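Local atomic coordinates of mitochondrial RNA-binding protein 1 (Trypanosoma brucei, PDB entry 2GIA), a protein that probably binds RNA, pairing with MRP2 in a guide-RNA binding complex that acts as an RNA matchmaker in trypanosome RNA editing. Residues S66-R70 against A94-D98. Sequence-based numbering, arbitrary orientation.
Sequences SVRLR and AYTLD
Tyr95, in segment 94-98, reaches across to strand 65-68, and its hydroxyl donates a hydrogen bond of 2.9 Å from OH to the backbone O of Arg68. The hydroxyl meets the carbonyl at a C=O...O angle of 134° and is tilted 34° from the carbonyl plane, while Arg68 O itself lies at the ring edge, near the ring plane. The chi1 of 57° sets CG of Tyr95 between its own backbone N and carbonyl carbon and sends the ring toward strand 65-68.

Packing is tightest along the flank of this ring. Val67 CG1 sits 3.7 Å from Tyr95 CD1, with CB close to both CD1 and CE1, the two side chains meeting at a slant. Leu69 crosses the tyrosine at roughly a right angle and brings CD2 to 3.4 Å from OH and 3.9 Å from CZ. Val67 and Leu97 meet more loosely, tip to tip, with CG2 of the valine 4.1 Å from CD1 of the leucine. Val112 touches Val67, Tyr95 and Leu97, and Met90 adjoins Leu69 and Tyr95, extending the apolar layer between the two antiparallel sheets.

The solvent side belongs to Arg68: its side chain starts away from Tyr95, its nearest side-chain atom, CB, stays 5.7 Å from Tyr95 CE1, and the residue joins the contact through its carbonyl.

In this buried, largely apolar setting, the phenol hydroxyl gains a main-chain acceptor; the bond links strand 65-68 to the chain near the start of strand 96-101, satisfying the polar end of the tyrosine without any part played by the guanidinium group of Arg68.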
ATOM      1  N   SER B  66     -13.852  22.993 -11.954  1.00 21.31           N
ATOM      2  CA  SER B  66     -13.433  21.643 -12.273  1.00 23.82           C
ATOM      3  C   SER B  66     -12.050  21.658 -12.915  1.00 25.48           C
ATOM      4  O   SER B  66     -11.871  22.156 -14.035  1.00 26.04           O
ATOM      5  CB  SER B  66     -14.457  20.962 -13.206  1.00 27.55           C
ATOM      6  OG  SER B  66     -14.182  19.581 -13.248  1.00 36.15           O
ATOM      7  N   VAL B  67     -11.053  21.138 -12.200  1.00 21.48           N
ATOM      8  CA  VAL B  67      -9.698  21.146 -12.727  1.00 17.78           C
ATOM      9  C   VAL B  67      -9.166  19.724 -12.903  1.00 22.49           C
ATOM     10  O   VAL B  67      -9.531  18.807 -12.158  1.00 22.35           O
ATOM     11  CB  VAL B  67      -8.707  21.953 -11.819  1.00 16.83           C
ATOM     12  CG1 VAL B  67      -9.166  23.460 -11.738  1.00 22.83           C
ATOM     13  CG2 VAL B  67      -8.654  21.388 -10.410  1.00 17.81           C
ATOM     14  N   ARG B  68      -8.277  19.571 -13.875  1.00 20.89           N
ATOM     15  CA  ARG B  68      -7.710  18.249 -14.176  1.00 24.57           C
ATOM     16  C   ARG B  68      -6.201  18.354 -14.033  1.00 22.59           C
ATOM     17  O   ARG B  68      -5.601  19.254 -14.604  1.00 23.18           O
ATOM     18  CB  ARG B  68      -8.126  17.884 -15.617  1.00 27.15           C
ATOM     19  CG  ARG B  68      -7.699  16.520 -16.081  1.00 38.44           C
ATOM     20  CD  ARG B  68      -7.897  16.434 -17.606  1.00 52.64           C
ATOM     21  NE  ARG B  68      -8.406  15.134 -18.007  1.00 66.67           N
ATOM     22  CZ  ARG B  68      -9.675  14.744 -17.905  1.00 68.44           C
ATOM     23  NH1 ARG B  68     -10.603  15.561 -17.415  1.00 62.82           N
ATOM     24  NH2 ARG B  68     -10.013  13.513 -18.282  1.00 70.57           N
ATOM     25  N   LEU B  69      -5.578  17.455 -13.251  1.00 20.09           N
ATOM     26  CA  LEU B  69      -4.127  17.493 -13.061  1.00 22.00           C
ATOM     27  C   LEU B  69      -3.444  16.404 -13.921  1.00 24.24           C
ATOM     28  O   LEU B  69      -4.103  15.548 -14.501  1.00 27.74           O
ATOM     29  CB  LEU B  69      -3.791  17.293 -11.559  1.00 22.23           C
ATOM     30  CG  LEU B  69      -4.533  18.164 -10.522  1.00 27.52           C
ATOM     31  CD1 LEU B  69      -3.805  18.138  -9.135  1.00 22.02           C
ATOM     32  CD2 LEU B  69      -4.664  19.558 -11.019  1.00 23.34           C
ATOM     33  N   ARG B  70      -2.126  16.442 -13.991  1.00 18.15           N
ATOM     34  CA  ARG B  70      -1.366  15.464 -14.779  1.00 26.45           C
ATOM     35  C   ARG B  70      -0.877  14.315 -13.898  1.00 25.20           C
ATOM     36  O   ARG B  70      -0.855  14.423 -12.682  1.00 20.47           O
ATOM     37  CB  ARG B  70      -0.135  16.128 -15.402  1.00 29.00           C
ATOM     38  CG  ARG B  70      -0.362  17.276 -16.389  1.00 34.26           C
ATOM     39  CD  ARG B  70       1.010  17.972 -16.637  1.00 37.35           C
ATOM     40  NE  ARG B  70       1.557  18.506 -15.376  1.00 31.94           N
ATOM     41  CZ  ARG B  70       2.804  18.942 -15.208  1.00 43.82           C
ATOM     42  NH1 ARG B  70       3.658  18.902 -16.231  1.00 34.04           N
ATOM     43  NH2 ARG B  70       3.194  19.422 -14.022  1.00 31.64           N
ATOM     44  N   ALA B  94      -5.602  26.748 -18.028  1.00 29.87           N
ATOM     45  CA  ALA B  94      -6.836  26.845 -17.263  1.00 28.70           C
ATOM     46  C   ALA B  94      -6.707  27.311 -15.808  1.00 24.72           C
ATOM     47  O   ALA B  94      -7.670  27.842 -15.238  1.00 28.05           O
ATOM     48  CB  ALA B  94      -7.597  25.471 -17.311  1.00 29.04           C
ATOM     49  N   TYR B  95      -5.538  27.131 -15.192  1.00 22.82           N
ATOM     50  CA  TYR B  95      -5.450  27.497 -13.780  1.00 24.25           C
ATOM     51  C   TYR B  95      -4.028  27.640 -13.333  1.00 21.03           C
ATOM     52  O   TYR B  95      -3.117  27.205 -14.031  1.00 21.23           O
ATOM     53  CB  TYR B  95      -6.110  26.396 -12.909  1.00 17.48           C
ATOM     54  CG  TYR B  95      -5.503  25.001 -13.099  1.00 20.95           C
ATOM     55  CD1 TYR B  95      -6.177  23.998 -13.839  1.00 21.60           C
ATOM     56  CD2 TYR B  95      -4.231  24.699 -12.583  1.00 25.31           C
ATOM     57  CE1 TYR B  95      -5.581  22.725 -14.065  1.00 19.98           C
ATOM     58  CE2 TYR B  95      -3.647  23.445 -12.799  1.00 24.53           C
ATOM     59  CZ  TYR B  95      -4.325  22.464 -13.547  1.00 22.26           C
ATOM     60  OH  TYR B  95      -3.701  21.231 -13.779  1.00 22.45           O
ATOM     61  N   THR B  96      -3.867  28.233 -12.145  1.00 18.26           N
ATOM     62  CA  THR B  96      -2.566  28.360 -11.481  1.00 19.18           C
ATOM     63  C   THR B  96      -2.864  27.986 -10.068  1.00 21.00           C
ATOM     64  O   THR B  96      -3.566  28.695  -9.391  1.00 20.93           O
ATOM     65  CB  THR B  96      -1.978  29.791 -11.533  1.00 27.55           C
ATOM     66  OG1 THR B  96      -1.653  30.085 -12.889  1.00 25.60           O
ATOM     67  CG2 THR B  96      -0.663  29.859 -10.734  1.00 21.39           C
ATOM     68  N   LEU B  97      -2.317  26.853  -9.617  1.00 18.78           N
ATOM     69  CA  LEU B  97      -2.649  26.365  -8.288  1.00 16.52           C
ATOM     70  C   LEU B  97      -1.438  25.897  -7.536  1.00 16.58           C
ATOM     71  O   LEU B  97      -0.545  25.264  -8.105  1.00 19.72           O
ATOM     72  CB  LEU B  97      -3.640  25.155  -8.404  1.00 19.25           C
ATOM     73  CG  LEU B  97      -5.091  25.400  -8.816  1.00 20.46           C
ATOM     74  CD1 LEU B  97      -5.894  24.067  -9.048  1.00 21.76           C
ATOM     75  CD2 LEU B  97      -5.715  26.220  -7.704  1.00 21.35           C
ATOM     76  N   ASP B  98      -1.417  26.205  -6.244  1.00 15.62           N
ATOM     77  CA  ASP B  98      -0.357  25.722  -5.361  1.00 18.78           C
ATOM     78  C   ASP B  98      -0.979  24.709  -4.408  1.00 17.52           C
ATOM     79  O   ASP B  98      -2.102  24.927  -3.891  1.00 17.72           O
ATOM     80  CB  ASP B  98       0.203  26.848  -4.454  1.00 18.82           C
ATOM     81  CG  ASP B  98       1.230  27.732  -5.168  1.00 27.82           C
ATOM     82  OD1 ASP B  98       1.490  27.489  -6.355  1.00 24.58           O
ATOM     83  OD2 ASP B  98       1.759  28.667  -4.535  1.00 26.76           O
TER